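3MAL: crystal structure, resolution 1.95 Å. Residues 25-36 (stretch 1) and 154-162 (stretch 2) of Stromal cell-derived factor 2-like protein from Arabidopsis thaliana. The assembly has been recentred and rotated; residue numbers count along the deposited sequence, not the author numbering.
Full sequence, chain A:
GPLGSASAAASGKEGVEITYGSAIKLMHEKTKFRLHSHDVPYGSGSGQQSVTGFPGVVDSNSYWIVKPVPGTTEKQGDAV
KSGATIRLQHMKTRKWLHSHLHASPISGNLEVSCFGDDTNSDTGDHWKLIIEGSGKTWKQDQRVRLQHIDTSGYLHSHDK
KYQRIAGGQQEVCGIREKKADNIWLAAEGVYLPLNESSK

Stretch 1 (25-36) KLMHEKTKFRLH
Stretch 2 (154-162) YLHSHDKKY

Segments distant in sequence can pack mainly through side chains, against side chains and backbone alike, and the contact between residues 25-36 and 154-162 of this stromal cell-derived factor 2-like protein illustrates the principle. No clear hydrogen bond crosses it. The strand 25-28 and the strand beginning at Tyr154 approach to 8.7 Å between axes, with their N-to-C directions 58° apart, and the two stretches bury 319 Å² in total.

Stretch 1 is a hairpin. Its first strand, extended from Lys25 to His28, pairs with the strand starting at Arg34 through Leu35 N to Leu26 O (2.9 Å) and His28 N to Phe33 O (2.9 Å). Alternation along the first strand leaves Lys25 and Met27 out of reach, while Leu26 and His28 direct their CA-to-CB bonds toward stretch 2. Leu26 (chi1 t, chi2 p) places CD2 3.7 Å from CD2 of Leu155, itself t, p, in an apolar contact.

His28 (phi/psi -66/120, chi1 t, chi2 61°) lies in register with Ser157, their CA atoms 6.9 Å apart. Ser157, with phi/psi -140/-179 and chi1 t, sets CB over one face of the imidazole, 3.8 Å from the ring centroid and 12° off the normal: a CH-pi contact.

Beyond His28 the chain turns. Glu29, Lys30 and Thr31 adopt helical phi/psi values (-59/-44, -70/-50 and -96/-16), and Lys32 follows at 73/4. The turn is closed by Lys32 N to His28 O (2.8 Å) and reinforced when the Lys32 side chain (m, m, t, t) folds back so that NZ donates to Glu29 O at 2.8 Å. Lys30 starts toward stretch 2, but its end leads away. Thr31 (chi1 p) instead brings CG2 4.3 Å from both His158 C and Asp159 N, packing a methyl group against backbone where stretch 2 turns its corner; the CA atoms of Thr31 and His158 are 6.9 Å apart.

Phe33 (-71/152, chi1 m, chi2 47°) extends to Lys161, whose CB points sideways but whose side chain (m, t, then chi3 -146° and chi4 -94°) curls nearer. Lys161 NZ stands 3.6 Å from Phe33 CZ, obliquely to the ring, and also forms a salt bridge with Asp159 OD1 at 3.4 Å, its hydrogen bond weak.

Arg34 points out of reach, its NH1 donating to Lys32 O at 2.9 Å. Leu35 (t, p) starts sideways, yet its CD2 comes within 4.3 Å of Leu155 CD2. The same Leu155 methyl thus meets leucines from both hairpin strands, while His36 makes no contact.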

# COMPACT_ATOMS: atom_id res chain seq x y z
N LYS A 25 6.77 5.16 -4.19
CA LYS A 25 6.86 4.82 -2.78
C LYS A 25 5.69 5.48 -2.05
O LYS A 25 5.11 6.47 -2.52
CB LYS A 25 8.20 5.24 -2.21
CG LYS A 25 9.38 4.59 -2.91
CD LYS A 25 10.66 4.76 -2.09
CE LYS A 25 11.83 4.04 -2.79
NZ LYS A 25 13.10 4.28 -2.05
N LEU A 26 5.28 4.85 -0.95
CA LEU A 26 4.18 5.34 -0.14
C LEU A 26 4.70 5.60 1.26
O LEU A 26 5.09 4.66 1.97
CB LEU A 26 3.04 4.32 -0.13
CG LEU A 26 1.68 4.91 0.21
CD1 LEU A 26 1.11 5.77 -0.94
CD2 LEU A 26 0.70 3.77 0.60
N MET A 27 4.75 6.87 1.65
CA MET A 27 5.29 7.27 2.92
C MET A 27 4.19 7.52 3.95
O MET A 27 3.22 8.24 3.67
CB MET A 27 6.14 8.53 2.76
CG MET A 27 6.89 8.94 4.03
SD MET A 27 7.64 10.59 3.95
CE MET A 27 6.20 11.60 4.27
N HIS A 28 4.36 6.91 5.12
CA HIS A 28 3.51 7.13 6.30
C HIS A 28 3.69 8.57 6.78
O HIS A 28 4.80 8.99 7.10
CB HIS A 28 3.95 6.15 7.38
CG HIS A 28 3.10 6.16 8.62
ND1 HIS A 28 1.76 5.84 8.62
CD2 HIS A 28 3.43 6.38 9.91
CE1 HIS A 28 1.29 5.89 9.86
NE2 HIS A 28 2.28 6.23 10.66
N GLU A 29 2.62 9.35 6.81
CA GLU A 29 2.83 10.77 7.15
C GLU A 29 3.46 11.04 8.52
O GLU A 29 4.33 11.89 8.63
CB GLU A 29 1.56 11.59 7.03
CG GLU A 29 1.84 13.09 7.28
CD GLU A 29 0.60 13.93 7.09
OE1 GLU A 29 -0.45 13.60 7.70
OE2 GLU A 29 0.66 14.96 6.36
N LYS A 30 3.00 10.34 9.55
CA LYS A 30 3.43 10.56 10.91
C LYS A 30 4.88 10.11 11.16
O LYS A 30 5.67 10.87 11.71
CB LYS A 30 2.48 9.77 11.82
CG LYS A 30 2.27 10.33 13.19
CD LYS A 30 1.52 11.64 13.14
CE LYS A 30 1.23 12.11 14.56
NZ LYS A 30 0.68 13.52 14.60
N THR A 31 5.23 8.89 10.76
CA THR A 31 6.56 8.38 11.07
C THR A 31 7.59 8.55 9.94
O THR A 31 8.80 8.40 10.17
CB THR A 31 6.51 6.88 11.39
OG1 THR A 31 6.10 6.18 10.22
CG2 THR A 31 5.55 6.60 12.55
N LYS A 32 7.11 8.82 8.72
CA LYS A 32 7.98 8.94 7.55
C LYS A 32 8.54 7.59 7.03
O LYS A 32 9.32 7.58 6.08
CB LYS A 32 9.12 9.95 7.77
CG LYS A 32 8.70 11.30 8.43
CD LYS A 32 7.60 12.01 7.63
CE LYS A 32 7.19 13.32 8.34
NZ LYS A 32 5.98 13.94 7.72
N PHE A 33 8.13 6.47 7.63
CA PHE A 33 8.55 5.14 7.13
C PHE A 33 7.87 4.80 5.79
O PHE A 33 6.76 5.28 5.50
CB PHE A 33 8.28 4.03 8.18
CG PHE A 33 9.31 3.98 9.32
CD1 PHE A 33 9.71 5.15 9.99
CD2 PHE A 33 9.86 2.76 9.72
CE1 PHE A 33 10.67 5.09 11.04
CE2 PHE A 33 10.80 2.69 10.76
CZ PHE A 33 11.21 3.87 11.42
N ARG A 34 8.53 3.98 4.99
CA ARG A 34 8.01 3.64 3.68
C ARG A 34 7.35 2.24 3.64
O ARG A 34 7.88 1.27 4.18
CB ARG A 34 9.10 3.70 2.60
CG ARG A 34 9.51 5.07 2.20
CD ARG A 34 10.67 5.54 3.06
NE ARG A 34 11.49 6.52 2.37
CZ ARG A 34 11.56 7.79 2.72
NH1 ARG A 34 10.88 8.22 3.77
NH2 ARG A 34 12.33 8.63 2.03
N LEU A 35 6.21 2.15 2.96
CA LEU A 35 5.59 0.86 2.71
C LEU A 35 6.58 -0.07 1.99
O LEU A 35 7.14 0.30 0.95
CB LEU A 35 4.28 1.05 1.92
CG LEU A 35 3.37 -0.19 1.76
CD1 LEU A 35 2.75 -0.59 3.12
CD2 LEU A 35 2.29 0.05 0.67
N HIS A 36 6.78 -1.27 2.54
CA HIS A 36 7.88 -2.12 2.17
C HIS A 36 7.50 -3.61 2.22
O HIS A 36 6.68 -4.05 3.05
CB HIS A 36 9.05 -1.80 3.14
CG HIS A 36 10.20 -2.76 3.09
ND1 HIS A 36 10.26 -3.89 3.87
CD2 HIS A 36 11.40 -2.68 2.46
CE1 HIS A 36 11.41 -4.51 3.66
NE2 HIS A 36 12.12 -3.79 2.81
N TYR A 154 -8.39 0.80 7.04
CA TYR A 154 -7.47 1.78 6.47
C TYR A 154 -6.06 1.25 6.66
O TYR A 154 -5.72 0.78 7.75
CB TYR A 154 -7.59 3.16 7.15
CG TYR A 154 -8.95 3.75 6.98
CD1 TYR A 154 -9.32 4.31 5.75
CD2 TYR A 154 -9.89 3.70 8.01
CE1 TYR A 154 -10.57 4.87 5.56
CE2 TYR A 154 -11.17 4.26 7.82
CZ TYR A 154 -11.49 4.84 6.58
OH TYR A 154 -12.74 5.39 6.34
N LEU A 155 -5.26 1.29 5.59
CA LEU A 155 -3.83 1.00 5.69
C LEU A 155 -3.22 1.90 6.78
O LEU A 155 -3.37 3.13 6.76
CB LEU A 155 -3.15 1.29 4.33
CG LEU A 155 -1.66 0.93 4.27
CD1 LEU A 155 -1.50 -0.60 4.27
CD2 LEU A 155 -1.04 1.55 3.01
N HIS A 156 -2.50 1.28 7.70
CA HIS A 156 -2.13 1.93 8.95
C HIS A 156 -0.70 1.56 9.33
O HIS A 156 -0.28 0.44 9.06
CB HIS A 156 -3.08 1.43 10.06
CG HIS A 156 -3.08 2.27 11.29
ND1 HIS A 156 -2.23 2.03 12.36
CD2 HIS A 156 -3.83 3.34 11.64
CE1 HIS A 156 -2.46 2.92 13.31
NE2 HIS A 156 -3.43 3.71 12.90
N SER A 157 0.05 2.50 9.90
CA SER A 157 1.27 2.17 10.59
C SER A 157 1.42 3.00 11.88
O SER A 157 0.54 3.81 12.23
CB SER A 157 2.51 2.33 9.68
OG SER A 157 3.59 1.52 10.15
N HIS A 158 2.52 2.77 12.58
CA HIS A 158 2.77 3.37 13.90
C HIS A 158 4.16 2.98 14.39
O HIS A 158 4.81 2.09 13.83
CB HIS A 158 1.74 2.96 14.97
CG HIS A 158 1.25 1.53 14.85
ND1 HIS A 158 0.02 1.14 15.33
CD2 HIS A 158 1.82 0.42 14.32
CE1 HIS A 158 -0.16 -0.15 15.10
NE2 HIS A 158 0.92 -0.61 14.48
N ASP A 159 4.60 3.63 15.45
CA ASP A 159 5.90 3.39 16.06
C ASP A 159 5.83 2.11 16.92
O ASP A 159 6.01 2.15 18.13
CB ASP A 159 6.26 4.61 16.91
CG ASP A 159 7.67 4.56 17.45
OD1 ASP A 159 8.53 3.89 16.84
OD2 ASP A 159 7.90 5.18 18.50
N LYS A 160 5.53 0.99 16.26
CA LYS A 160 5.52 -0.34 16.87
C LYS A 160 6.38 -1.21 15.98
O LYS A 160 6.04 -1.43 14.82
CB LYS A 160 4.08 -0.89 16.99
CG LYS A 160 3.19 -0.01 17.87
CD LYS A 160 1.93 -0.74 18.30
CE LYS A 160 0.94 0.18 19.04
NZ LYS A 160 1.27 0.29 20.49
N LYS A 161 7.52 -1.67 16.51
CA LYS A 161 8.58 -2.22 15.67
C LYS A 161 8.93 -3.67 15.95
O LYS A 161 8.90 -4.12 17.09
CB LYS A 161 9.86 -1.39 15.82
CG LYS A 161 9.75 0.08 15.50
CD LYS A 161 11.16 0.65 15.54
CE LYS A 161 11.23 2.07 16.06
NZ LYS A 161 11.19 3.06 14.95
N TYR A 162 9.30 -4.38 14.89
CA TYR A 162 9.89 -5.73 15.02
C TYR A 162 11.28 -5.61 15.66
O TYR A 162 11.88 -4.54 15.64
CB TYR A 162 9.93 -6.43 13.64
CG TYR A 162 8.53 -6.58 13.05
CD1 TYR A 162 8.08 -5.76 12.03
CD2 TYR A 162 7.65 -7.52 13.58
CE1 TYR A 162 6.77 -5.89 11.51
CE2 TYR A 162 6.36 -7.66 13.09
CZ TYR A 162 5.92 -6.85 12.06
OH TYR A 162 4.64 -7.02 11.61